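Local coordinates for protein peptidylprolyl Isomerase (PDB 6B4P) that probably catalyses the cis-trans isomerisation of peptide bonds preceding proline, as a member of the FKBP family of peptidylprolyl isomerases, at residues E90-I96 against T116-E122; S43-T47 against S58-G63; T11-P15 against K23-I27; S17-L22 against P97-A101. All blocks are in the same frame, centred on the assembly; numbering follows the deposited sequence. Where two conformers were deposited one is given.

Contact 1 of 4, residues E90-I96 against T116-E122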
loop_
_atom_site.group_PDB
_atom_site.type_symbol
_atom_site.label_atom_id
_atom_site.label_comp_id
_atom_site.label_asym_id
_atom_site.label_seq_id
_atom_site.Cartn_x
_atom_site.Cartn_y
_atom_site.Cartn_z
ATOM N N GLU A 90 -8.213 -8.014 -3.734
ATOM C CA GLU A 90 -7.248 -7.596 -4.744
ATOM C C GLU A 90 -5.829 -7.675 -4.201
ATOM O O GLU A 90 -5.574 -7.374 -3.035
ATOM C CB GLU A 90 -7.578 -6.171 -5.192
ATOM C CG GLU A 90 -6.608 -5.560 -6.197
ATOM C CD GLU A 90 -7.069 -4.186 -6.624
ATOM O OE1 GLU A 90 -8.285 -4.028 -6.880
ATOM O OE2 GLU A 90 -6.215 -3.272 -6.680
ATOM N N LYS A 91 -4.901 -8.121 -5.045
ATOM C CA LYS A 91 -3.476 -7.983 -4.767
ATOM C C LYS A 91 -2.901 -7.072 -5.838
ATOM O O LYS A 91 -3.066 -7.342 -7.030
ATOM C CB LYS A 91 -2.762 -9.337 -4.760
ATOM C CG LYS A 91 -1.287 -9.229 -4.355
ATOM C CD LYS A 91 -0.662 -10.614 -4.162
ATOM C CE LYS A 91 0.824 -10.509 -3.864
ATOM N NZ LYS A 91 1.467 -11.853 -3.764
ATOM N N SER A 92 -2.259 -5.988 -5.414
ATOM C CA SER A 92 -1.729 -5.007 -6.348
ATOM C C SER A 92 -0.339 -4.575 -5.921
ATOM O O SER A 92 0.078 -4.760 -4.776
ATOM C CB SER A 92 -2.650 -3.794 -6.464
ATOM O OG SER A 92 -3.793 -4.175 -7.222
ATOM N N TYR A 93 0.383 -4.023 -6.891
ATOM C CA TYR A 93 1.759 -3.571 -6.725
ATOM C C TYR A 93 1.783 -2.060 -6.888
ATOM O O TYR A 93 1.339 -1.544 -7.915
ATOM C CB TYR A 93 2.646 -4.250 -7.765
ATOM C CG TYR A 93 4.120 -3.964 -7.672
ATOM C CD1 TYR A 93 4.845 -4.278 -6.524
ATOM C CD2 TYR A 93 4.804 -3.426 -8.751
ATOM C CE1 TYR A 93 6.209 -4.052 -6.461
ATOM C CE2 TYR A 93 6.159 -3.189 -8.689
ATOM C CZ TYR A 93 6.855 -3.503 -7.543
ATOM O OH TYR A 93 8.213 -3.277 -7.498
ATOM N N PHE A 94 2.273 -1.362 -5.871
ATOM C CA PHE A 94 2.214 0.092 -5.809
ATOM C C PHE A 94 3.602 0.702 -5.863
ATOM O O PHE A 94 4.518 0.250 -5.172
ATOM C CB PHE A 94 1.536 0.557 -4.515
ATOM C CG PHE A 94 0.084 0.206 -4.415
ATOM C CD1 PHE A 94 -0.889 1.147 -4.707
ATOM C CD2 PHE A 94 -0.312 -1.059 -3.996
ATOM C CE1 PHE A 94 -2.248 0.824 -4.592
ATOM C CE2 PHE A 94 -1.674 -1.376 -3.872
ATOM C CZ PHE A 94 -2.631 -0.432 -4.174
ATOM N N GLU A 95 3.744 1.756 -6.664
ATOM C CA GLU A 95 4.877 2.663 -6.569
ATOM C C GLU A 95 4.435 3.887 -5.783
ATOM O O GLU A 95 3.499 4.585 -6.196
ATOM C CB GLU A 95 5.374 3.064 -7.951
ATOM C CG GLU A 95 6.599 3.948 -7.884
ATOM C CD GLU A 95 7.326 4.047 -9.211
ATOM O OE1 GLU A 95 7.725 2.998 -9.763
ATOM O OE2 GLU A 95 7.454 5.175 -9.720
ATOM N N ILE A 96 5.109 4.160 -4.673
ATOM C CA ILE A 96 4.698 5.201 -3.743
ATOM C C ILE A 96 5.838 6.200 -3.598
ATOM O O ILE A 96 6.780 5.976 -2.839
ATOM C CB ILE A 96 4.304 4.605 -2.382
ATOM C CG1 ILE A 96 3.206 3.555 -2.579
ATOM C CG2 ILE A 96 3.797 5.699 -1.454
ATOM C CD1 ILE A 96 2.522 3.104 -1.282
ATOM N N THR A 116 11.401 6.564 -2.314
ATOM C CA THR A 116 10.277 5.939 -3.002
ATOM C C THR A 116 10.107 4.524 -2.463
ATOM O O THR A 116 11.086 3.798 -2.288
ATOM C CB THR A 116 10.533 5.901 -4.514
ATOM O OG1 THR A 116 10.698 7.233 -5.013
ATOM C CG2 THR A 116 9.366 5.230 -5.253
ATOM N N LEU A 117 8.871 4.129 -2.167
ATOM C CA LEU A 117 8.613 2.811 -1.603
ATOM C C LEU A 117 7.761 2.013 -2.570
ATOM O O LEU A 117 6.783 2.535 -3.113
ATOM C CB LEU A 117 7.883 2.892 -0.254
ATOM C CG LEU A 117 8.555 3.760 0.805
ATOM C CD1 LEU A 117 7.717 3.757 2.061
ATOM C CD2 LEU A 117 9.974 3.275 1.096
ATOM N N MET A 118 8.121 0.745 -2.767
ATOM C CA MET A 118 7.309 -0.180 -3.549
ATOM C C MET A 118 6.589 -1.136 -2.604
ATOM O O MET A 118 7.205 -1.681 -1.682
ATOM C CB MET A 118 8.173 -0.975 -4.520
ATOM C CG MET A 118 9.149 -0.135 -5.329
ATOM S SD MET A 118 8.363 1.130 -6.365
ATOM C CE MET A 118 7.359 0.141 -7.459
ATOM N N PHE A 119 5.294 -1.359 -2.833
ATOM C CA PHE A 119 4.546 -2.271 -1.975
ATOM C C PHE A 119 3.713 -3.222 -2.814
ATOM O O PHE A 119 2.971 -2.782 -3.698
ATOM C CB PHE A 119 3.595 -1.541 -1.011
ATOM C CG PHE A 119 4.271 -0.882 0.158
ATOM C CD1 PHE A 119 4.546 -1.590 1.308
ATOM C CD2 PHE A 119 4.590 0.463 0.114
ATOM C CE1 PHE A 119 5.146 -0.972 2.406
ATOM C CE2 PHE A 119 5.197 1.079 1.193
ATOM C CZ PHE A 119 5.467 0.367 2.335
ATOM N N GLU A 120 3.800 -4.513 -2.502
ATOM C CA GLU A 120 2.742 -5.457 -2.842
ATOM C C GLU A 120 1.762 -5.424 -1.682
ATOM O O GLU A 120 2.181 -5.588 -0.539
ATOM C CB GLU A 120 3.270 -6.882 -3.017
ATOM C CG GLU A 120 4.153 -7.105 -4.230
ATOM C CD GLU A 120 4.184 -8.562 -4.650
ATOM O OE1 GLU A 120 3.819 -9.432 -3.828
ATOM O OE2 GLU A 120 4.560 -8.835 -5.808
ATOM N N ILE A 121 0.478 -5.180 -1.961
ATOM C CA ILE A 121 -0.560 -5.139 -0.931
ATOM C C ILE A 121 -1.707 -6.043 -1.354
ATOM O O ILE A 121 -2.180 -5.961 -2.493
ATOM C CB ILE A 121 -1.090 -3.714 -0.694
ATOM C CG1 ILE A 121 0.054 -2.749 -0.361
ATOM C CG2 ILE A 121 -2.140 -3.727 0.409
ATOM C CD1 ILE A 121 -0.424 -1.318 -0.139
ATOM N N GLU A 122 -2.129 -6.923 -0.456
ATOM C CA GLU A 122 -3.320 -7.742 -0.652
ATOM C C GLU A 122 -4.358 -7.266 0.351
ATOM O O GLU A 122 -4.097 -7.270 1.560
ATOM C CB GLU A 122 -3.033 -9.228 -0.453
ATOM C CG GLU A 122 -4.260 -10.089 -0.666
ATOM C CD GLU A 122 -3.980 -11.571 -0.502
ATOM O OE1 GLU A 122 -2.867 -11.920 -0.059
ATOM O OE2 GLU A 122 -4.873 -12.392 -0.815
#
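F94 and F119 are paired across the strands, hydrogen-bonded to each other where strands 91-96 and 117-122 run antiparallel in the curved beta sheet of the FKBP fold. Their bond from F94 N to F119 O is 2.7 Å long, and the same carbonyl oxygen lies in the plane of the F94 ring, at its edge. Paired bonds also link S92 with I121 and I96 with L117, giving an unbroken six-bond ladder. On the face carrying the phenylalanines, CD1 of I96 touches CD2 of F119 at 3.6 Å, while CD1 of I121 meets CD2 of F94 at 3.9 Å. M118 lies on the other face. Bent at chi2 and chi3, its chain folds back so that CE sits 3.5 Å from OH of Y93 and 3.6 Å from CB of E95. Further along, CG of E120 packs on CD1 of Y93, and the extended chain of K91 brings NZ within 3.4 Å of OE1 of E120, a salt bridge at the partly exposed margin. In the next layer, W79 of helix 77-84 meets F119 edge-to-face and packs on I96 and I121. E90 OE2 pairs with K24 of strand 23-26 and accepts from S92 OG at 2.6 Å.

Contact 2 of 4, residues S43-T47 against S58-G63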
loop_
_atom_site.group_PDB
_atom_site.type_symbol
_atom_site.label_atom_id
_atom_site.label_comp_id
_atom_site.label_asym_id
_atom_site.label_seq_id
_atom_site.Cartn_x
_atom_site.Cartn_y
_atom_site.Cartn_z
ATOM N N SER A 43 -7.822 -5.181 6.708
ATOM C CA SER A 43 -6.736 -6.113 6.978
ATOM C C SER A 43 -5.974 -6.334 5.681
ATOM O O SER A 43 -6.580 -6.698 4.664
ATOM C CB SER A 43 -7.267 -7.446 7.505
ATOM O OG SER A 43 -7.835 -7.315 8.797
ATOM N N VAL A 44 -4.654 -6.114 5.714
ATOM C CA VAL A 44 -3.825 -6.256 4.523
ATOM C C VAL A 44 -2.608 -7.107 4.834
ATOM O O VAL A 44 -2.094 -7.120 5.958
ATOM C CB VAL A 44 -3.369 -4.893 3.945
ATOM C CG1 VAL A 44 -4.571 -4.016 3.549
ATOM C CG2 VAL A 44 -2.454 -4.155 4.918
ATOM N N HIS A 45 -2.151 -7.830 3.815
ATOM C CA HIS A 45 -0.811 -8.389 3.805
ATOM C C HIS A 45 0.013 -7.571 2.830
ATOM O O HIS A 45 -0.477 -7.193 1.760
ATOM C CB HIS A 45 -0.812 -9.868 3.410
ATOM C CG HIS A 45 -0.796 -10.792 4.584
ATOM N ND1 HIS A 45 0.077 -10.633 5.638
ATOM C CD2 HIS A 45 -1.543 -11.885 4.873
ATOM C CE1 HIS A 45 -0.131 -11.589 6.526
ATOM N NE2 HIS A 45 -1.111 -12.359 6.087
ATOM N N TYR A 46 1.264 -7.289 3.195
ATOM C CA TYR A 46 2.061 -6.432 2.332
ATOM C C TYR A 46 3.519 -6.860 2.354
ATOM O O TYR A 46 3.996 -7.486 3.301
ATOM C CB TYR A 46 1.964 -4.960 2.754
ATOM C CG TYR A 46 2.625 -4.717 4.085
ATOM C CD1 TYR A 46 3.955 -4.305 4.161
ATOM C CD2 TYR A 46 1.933 -4.929 5.271
ATOM C CE1 TYR A 46 4.566 -4.114 5.396
ATOM C CE2 TYR A 46 2.533 -4.743 6.504
ATOM C CZ TYR A 46 3.849 -4.327 6.559
ATOM O OH TYR A 46 4.460 -4.149 7.767
ATOM N N THR A 47 4.229 -6.477 1.293
ATOM C CA THR A 47 5.685 -6.567 1.224
ATOM C C THR A 47 6.214 -5.237 0.706
ATOM O O THR A 47 5.787 -4.773 -0.354
ATOM C CB THR A 47 6.132 -7.717 0.321
ATOM O OG1 THR A 47 5.636 -8.966 0.837
ATOM C CG2 THR A 47 7.656 -7.789 0.259
ATOM N N SER A 58 7.840 -7.074 5.607
ATOM C CA SER A 58 6.713 -7.826 5.066
ATOM C C SER A 58 5.898 -8.424 6.198
ATOM O O SER A 58 6.454 -9.047 7.110
ATOM C CB SER A 58 7.185 -8.939 4.127
ATOM O OG SER A 58 6.082 -9.697 3.655
ATOM N N SER A 59 4.582 -8.253 6.125
ATOM C CA SER A 59 3.703 -8.906 7.084
ATOM C C SER A 59 3.661 -10.405 6.868
ATOM O O SER A 59 3.287 -11.137 7.787
ATOM C CB SER A 59 2.294 -8.335 6.982
ATOM O OG SER A 59 1.773 -8.542 5.686
ATOM N N LEU A 60 4.014 -10.870 5.669
ATOM C CA LEU A 60 4.037 -12.307 5.421
ATOM C C LEU A 60 5.164 -12.988 6.181
ATOM O O LEU A 60 5.045 -14.166 6.533
ATOM C CB LEU A 60 4.157 -12.579 3.922
ATOM C CG LEU A 60 2.932 -12.191 3.088
ATOM C CD1 LEU A 60 3.207 -12.383 1.612
ATOM C CD2 LEU A 60 1.703 -12.988 3.513
ATOM N N ASP A 61 6.260 -12.272 6.446
ATOM C CA ASP A 61 7.319 -12.851 7.266
ATOM C C ASP A 61 6.831 -13.128 8.678
ATOM O O ASP A 61 7.280 -14.086 9.315
ATOM C CB ASP A 61 8.536 -11.927 7.309
ATOM C CG ASP A 61 9.159 -11.712 5.948
ATOM O OD1 ASP A 61 8.931 -12.543 5.043
ATOM O OD2 ASP A 61 9.891 -10.714 5.789
ATOM N N ARG A 62 5.919 -12.296 9.178
ATOM C CA ARG A 62 5.337 -12.458 10.501
ATOM C C ARG A 62 4.077 -13.310 10.491
ATOM O O ARG A 62 3.677 -13.817 11.545
ATOM C CB ARG A 62 5.006 -11.085 11.096
ATOM C CG ARG A 62 6.134 -10.079 10.969
ATOM C CD ARG A 62 5.813 -8.777 11.688
ATOM N NE ARG A 62 4.803 -7.977 10.996
ATOM C CZ ARG A 62 5.074 -7.098 10.038
ATOM N NH1 ARG A 62 6.330 -6.905 9.650
ATOM N NH2 ARG A 62 4.090 -6.405 9.474
ATOM N N GLY A 63 3.444 -13.471 9.335
ATOM C CA GLY A 63 2.233 -14.249 9.225
ATOM C C GLY A 63 0.995 -13.588 9.773
ATOM O O GLY A 63 -0.069 -14.222 9.791
HETATM O O HOH W 1 -1.837 -14.666 7.397
#
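This is a largely polar contact at one side of the FKBP fold, where segment 43-47 of strand 41-50 meets the end of strand 55-58 and the short, weakly bonded helix 59-62. S59 OG is the central polar atom: it accepts from Y46 N at 2.8 Å and shares a nearly straight hydrogen bond of 2.7 Å with H45 ND1. With chi1 at 60°, that hydroxyl lies between its own backbone N and carbonyl carbon, where it reaches both partners. L60 CD2 stands over the centre of one face of the H45 ring in a CH-pi contact, 3.5 Å from the centroid, and a water joins NE2 to G63 O. Y46 O takes two donors, S59 N at 3.0 Å in the carbonyl plane and S58 OG from a tilted position. S58 OG also accepts from L60 N, making S58 the helix N-cap. R62 NH2 donates to Y46 OH at 2.9 Å; D57 binds both this OH and R62 NH1. In FKBPs the equivalents of Y46, D57, F66 and W79 line the proline-binding pocket, so these bonds probably help to position its wall. Helix 59-62 rests against strand 41-50, while Y46 meets W79 of helix 77-84 edge-to-face and packs on F66 of strand 66-69.

Contact 3 of 4, residues T11-P15 against K23-I27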
loop_
_atom_site.group_PDB
_atom_site.type_symbol
_atom_site.label_atom_id
_atom_site.label_comp_id
_atom_site.label_asym_id
_atom_site.label_seq_id
_atom_site.Cartn_x
_atom_site.Cartn_y
_atom_site.Cartn_z
ATOM N N THR A 11 -0.986 -5.995 -15.001
ATOM C CA THR A 11 -1.461 -4.892 -15.829
ATOM C C THR A 11 -0.355 -3.866 -16.080
ATOM O O THR A 11 0.739 -3.978 -15.527
ATOM C CB THR A 11 -2.678 -4.183 -15.176
ATOM O OG1 THR A 11 -2.298 -3.579 -13.927
ATOM C CG2 THR A 11 -3.807 -5.178 -14.928
ATOM N N ASP A 12 -0.634 -2.883 -16.935
ATOM C CA ASP A 12 0.182 -1.678 -16.956
ATOM C C ASP A 12 -0.120 -0.819 -15.729
ATOM O O ASP A 12 -1.071 -1.068 -14.982
ATOM C CB ASP A 12 -0.074 -0.870 -18.223
ATOM C CG ASP A 12 0.653 -1.430 -19.429
ATOM O OD1 ASP A 12 1.900 -1.566 -19.375
ATOM O OD2 ASP A 12 -0.029 -1.733 -20.430
ATOM N N TRP A 13 0.697 0.216 -15.528
ATOM C CA TRP A 13 0.503 1.105 -14.386
ATOM C C TRP A 13 -0.840 1.826 -14.471
ATOM O O TRP A 13 -1.223 2.339 -15.529
ATOM C CB TRP A 13 1.636 2.130 -14.301
ATOM C CG TRP A 13 2.953 1.582 -13.872
ATOM C CD1 TRP A 13 4.091 1.481 -14.632
ATOM C CD2 TRP A 13 3.290 1.081 -12.577
ATOM N NE1 TRP A 13 5.112 0.945 -13.881
ATOM C CE2 TRP A 13 4.645 0.679 -12.621
ATOM C CE3 TRP A 13 2.575 0.913 -11.384
ATOM C CZ2 TRP A 13 5.302 0.138 -11.515
ATOM C CZ3 TRP A 13 3.233 0.377 -10.279
ATOM C CH2 TRP A 13 4.585 -0.011 -10.360
ATOM N N ILE A 14 -1.555 1.844 -13.355
ATOM C CA ILE A 14 -2.842 2.513 -13.185
ATOM C C ILE A 14 -2.621 3.688 -12.239
ATOM O O ILE A 14 -2.253 3.471 -11.080
ATOM C CB ILE A 14 -3.901 1.555 -12.615
ATOM C CG1 ILE A 14 -4.102 0.359 -13.545
ATOM C CG2 ILE A 14 -5.218 2.286 -12.363
ATOM C CD1 ILE A 14 -4.835 -0.793 -12.897
ATOM N N PRO A 15 -2.826 4.931 -12.673
ATOM C CA PRO A 15 -2.639 6.068 -11.763
ATOM C C PRO A 15 -3.723 6.123 -10.696
ATOM O O PRO A 15 -4.897 5.851 -10.961
ATOM C CB PRO A 15 -2.714 7.290 -12.693
ATOM C CG PRO A 15 -2.609 6.743 -14.092
ATOM C CD PRO A 15 -3.193 5.369 -14.029
ATOM N N LYS A 23 0.769 5.082 -8.132
ATOM C CA LYS A 23 0.198 4.243 -9.178
ATOM C C LYS A 23 0.321 2.783 -8.784
ATOM O O LYS A 23 1.127 2.426 -7.921
ATOM C CB LYS A 23 0.897 4.508 -10.509
ATOM C CG LYS A 23 2.403 4.299 -10.430
ATOM C CD LYS A 23 3.112 4.691 -11.707
ATOM C CE LYS A 23 4.575 4.347 -11.577
ATOM N NZ LYS A 23 5.268 4.366 -12.890
ATOM N N LYS A 24 -0.476 1.932 -9.433
ATOM C CA LYS A 24 -0.460 0.510 -9.123
ATOM C C LYS A 24 -0.615 -0.338 -10.379
ATOM O O LYS A 24 -1.102 0.114 -11.419
ATOM C CB LYS A 24 -1.571 0.133 -8.125
ATOM C CG LYS A 24 -2.950 0.075 -8.764
ATOM C CD LYS A 24 -4.056 -0.257 -7.741
ATOM C CE LYS A 24 -5.398 -0.341 -8.434
ATOM N NZ LYS A 24 -6.532 -0.654 -7.481
ATOM N N LYS A 25 -0.168 -1.586 -10.258
ATOM C CA LYS A 25 -0.452 -2.655 -11.211
ATOM C C LYS A 25 -1.236 -3.725 -10.469
ATOM O O LYS A 25 -0.843 -4.118 -9.365
ATOM C CB LYS A 25 0.834 -3.252 -11.787
ATOM C CG LYS A 25 1.617 -2.310 -12.698
ATOM C CD LYS A 25 3.080 -2.720 -12.815
ATOM C CE LYS A 25 3.246 -4.173 -13.213
ATOM N NZ LYS A 25 4.693 -4.543 -13.260
ATOM N N ILE A 26 -2.335 -4.195 -11.059
ATOM C CA ILE A 26 -3.128 -5.237 -10.418
ATOM C C ILE A 26 -2.473 -6.579 -10.713
ATOM O O ILE A 26 -2.214 -6.917 -11.873
ATOM C CB ILE A 26 -4.592 -5.201 -10.888
ATOM C CG1 ILE A 26 -5.231 -3.876 -10.462
ATOM C CG2 ILE A 26 -5.377 -6.376 -10.309
ATOM C CD1 ILE A 26 -6.655 -3.685 -10.934
ATOM N N ILE A 27 -2.148 -7.318 -9.659
ATOM C CA ILE A 27 -1.567 -8.648 -9.795
ATOM C C ILE A 27 -2.653 -9.707 -9.856
ATOM O O ILE A 27 -2.682 -10.547 -10.758
ATOM C CB ILE A 27 -0.599 -8.916 -8.622
ATOM C CG1 ILE A 27 0.508 -7.872 -8.580
ATOM C CG2 ILE A 27 -0.041 -10.329 -8.692
ATOM C CD1 ILE A 27 1.400 -7.997 -7.367
#
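W13 lies sandwiched between two lysines of strand 23-26, and this is the tight part of the contact. K23 runs over one face of the indole: its extended chain carries CE over the ring system and sets NZ 3.5 Å from the centroid of the five-membered ring, 8° off the normal, a cation-pi contact. Across the opposite face lies K25, with CD 3.6 Å from the centroid of the six-membered ring; the bend at chi3 carries its ammonium away, where any attraction to the ring is long and weak. Beside the sandwich, I14 and K24 form a hydrogen-bonded pair, I14 N reaching K24 O at 2.6 Å and K24 N returning to I14 O at 2.9 Å. On the other side of the strands CD1 of I14 touches CD1 of I26, and K24 extends to a salt bridge with E90. Towards the exposed N-terminal end the pairing frays. There T11 OG1 replaces a backbone acceptor, taking the 2.9 Å bond from I26 N and donating to D12 O, whereas T11 N to I26 O is weak at 3.5 Å. Strands 14-15 and 23-26 form a beta hairpin that extends the antiparallel sheet beyond strand 91-96.

Contact 4 of 4, residues S17-L22 against P97-A101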
loop_
_atom_site.group_PDB
_atom_site.type_symbol
_atom_site.label_atom_id
_atom_site.label_comp_id
_atom_site.label_asym_id
_atom_site.label_seq_id
_atom_site.Cartn_x
_atom_site.Cartn_y
_atom_site.Cartn_z
ATOM N N SER A 17 -3.267 8.802 -7.817
ATOM C CA SER A 17 -3.286 10.208 -7.449
ATOM C C SER A 17 -3.479 11.092 -8.673
ATOM O O SER A 17 -3.247 10.682 -9.814
ATOM C CB SER A 17 -1.994 10.594 -6.743
ATOM O OG SER A 17 -0.879 10.368 -7.597
ATOM N N GLN A 18 -3.888 12.337 -8.415
ATOM C CA GLN A 18 -4.165 13.269 -9.503
ATOM C C GLN A 18 -2.922 13.528 -10.346
ATOM O O GLN A 18 -3.008 13.622 -11.576
ATOM C CB GLN A 18 -4.721 14.577 -8.942
ATOM N N ASP A 19 -1.756 13.638 -9.711
ATOM C CA ASP A 19 -0.525 13.854 -10.465
ATOM C C ASP A 19 -0.003 12.580 -11.117
ATOM O O ASP A 19 1.047 12.624 -11.766
ATOM C CB ASP A 19 0.555 14.476 -9.564
ATOM C CG ASP A 19 0.957 13.573 -8.394
ATOM O OD1 ASP A 19 0.698 12.352 -8.420
ATOM O OD2 ASP A 19 1.548 14.103 -7.428
ATOM N N GLN A 20 -0.701 11.457 -10.938
ATOM C CA GLN A 20 -0.423 10.158 -11.544
ATOM C C GLN A 20 0.860 9.513 -11.033
ATOM O O GLN A 20 1.248 8.448 -11.533
ATOM C CB GLN A 20 -0.369 10.246 -13.073
ATOM C CG GLN A 20 -1.632 10.808 -13.703
ATOM C CD GLN A 20 -1.667 10.595 -15.194
ATOM O OE1 GLN A 20 -2.659 10.115 -15.739
ATOM N NE2 GLN A 20 -0.578 10.950 -15.870
ATOM N N ARG A 21 1.512 10.102 -10.030
ATOM C CA ARG A 21 2.785 9.563 -9.564
ATOM C C ARG A 21 2.607 8.428 -8.561
ATOM O O ARG A 21 3.492 7.577 -8.442
ATOM C CB ARG A 21 3.631 10.687 -8.971
ATOM C CG ARG A 21 4.114 11.664 -10.038
ATOM C CD ARG A 21 4.763 12.908 -9.457
ATOM N NE ARG A 21 5.877 12.591 -8.570
ATOM C CZ ARG A 21 5.866 12.796 -7.257
ATOM N NH1 ARG A 21 6.925 12.476 -6.526
ATOM N NH2 ARG A 21 4.794 13.327 -6.676
ATOM N N LEU A 22 1.491 8.398 -7.835
ATOM C CA LEU A 22 1.102 7.238 -7.042
ATOM C C LEU A 22 0.314 6.322 -7.969
ATOM O O LEU A 22 -0.689 6.747 -8.552
ATOM C CB LEU A 22 0.244 7.647 -5.843
ATOM C CG LEU A 22 -0.371 6.533 -4.983
ATOM C CD1 LEU A 22 0.722 5.846 -4.184
ATOM C CD2 LEU A 22 -1.449 7.093 -4.060
ATOM N N PRO A 97 5.767 7.340 -4.292
ATOM C CA PRO A 97 6.787 8.382 -4.124
ATOM C C PRO A 97 6.903 8.835 -2.677
ATOM O O PRO A 97 5.985 8.683 -1.864
ATOM C CB PRO A 97 6.286 9.522 -5.028
ATOM C CG PRO A 97 5.365 8.843 -6.020
ATOM C CD PRO A 97 4.717 7.740 -5.248
ATOM N N SER A 98 8.071 9.406 -2.364
ATOM C CA SER A 98 8.358 9.807 -0.993
ATOM C C SER A 98 7.335 10.810 -0.472
ATOM O O SER A 98 6.988 10.773 0.718
ATOM C CB SER A 98 9.779 10.376 -0.895
ATOM O OG SER A 98 9.916 11.559 -1.660
ATOM N N ASP A 99 6.807 11.672 -1.341
ATOM C CA ASP A 99 5.809 12.616 -0.855
ATOM C C ASP A 99 4.453 11.962 -0.604
ATOM O O ASP A 99 3.539 12.653 -0.129
ATOM C CB ASP A 99 5.669 13.814 -1.810
ATOM C CG ASP A 99 5.381 13.418 -3.246
ATOM O OD1 ASP A 99 5.863 12.370 -3.705
ATOM O OD2 ASP A 99 4.685 14.191 -3.940
ATOM N N TYR A 100 4.304 10.672 -0.909
ATOM C CA TYR A 100 3.149 9.888 -0.491
ATOM C C TYR A 100 3.526 8.894 0.597
ATOM O O TYR A 100 2.705 8.047 0.968
ATOM C CB TYR A 100 2.519 9.152 -1.687
ATOM C CG TYR A 100 1.865 10.062 -2.700
ATOM C CD1 TYR A 100 0.498 10.305 -2.669
ATOM C CD2 TYR A 100 2.621 10.696 -3.682
ATOM C CE1 TYR A 100 -0.098 11.148 -3.597
ATOM C CE2 TYR A 100 2.033 11.526 -4.605
ATOM C CZ TYR A 100 0.676 11.755 -4.556
ATOM O OH TYR A 100 0.102 12.592 -5.484
ATOM N N ALA A 101 4.765 8.957 1.090
ATOM C CA ALA A 101 5.235 8.015 2.099
ATOM C C ALA A 101 5.819 8.800 3.271
ATOM O O ALA A 101 5.092 9.549 3.930
ATOM C CB ALA A 101 6.254 7.038 1.500
HETATM O O HOH W 2 -1.660 14.326 -6.949
#
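S17 to Q20 form a type I beta turn, closed by Q20 N to S17 O, and this loop between the two strands of the N-terminal hairpin packs against the 3-10 turn 98-100 that follows strand 91-96. In that second segment Y100 N bonds back to P97 O; P97, D99 and Y100 point their side chains toward the loop. One of two deposited conformers of R21 bends at chi3 and grips D99 end-on, one nitrogen to each oxygen: NH1 meets OD1 at 3.0 Å, tilted out of the carboxylate plane, while NH2 donates to the syn lone pair of D99 OD2 at 2.9 Å, the oxygen lying near the guanidinium plane. In this conformer P97 CG lies over one face of the guanidinium, offset toward its rim; the same CG is 3.3 Å from R21 O. The phenol end of Y100 comes up to S17 and D19, its OH about equally near both D19 oxygens, 2.9 Å from OD2 and 3.0 Å from OD1. A water bridges this OH to D19 N. L22 covers one face of the ring, CB lying 4.1 Å from the centroid in a CH-pi contact, and R77 makes a cation-pi contact with Y100. S17 OG accepts from L22 N, which holds the loop compact. D19 adds an Asx turn: its OD1 accepts from R21 N and, from the opposite face of the carboxylate plane, from S17 OG at 2.7 Å.

Contacts 1, 2 and 3 share one antiparallel sheet, with contact 1 in the middle, its centre about 5 Å from that of the chain. Contact 2 joins it through strand 41-50, where E122 N lies 2.8 Å from H45 O; contact 3 joins it on the other side through Y93 N and K25 O, also 2.8 Å apart. The centres of contacts 2 and 3 are about 20 Å apart. Contact 4 packs beside the end of strand 91-96, L22 CD1 lying 3.7 Å from I96 CG1, and is about 23 Å from contact 2, centre to centre. W79 borders contacts 1 and 2; in FKBPs a tryptophan at the start of this helix typically floors the proline-binding pocket, so both probably help to frame that site.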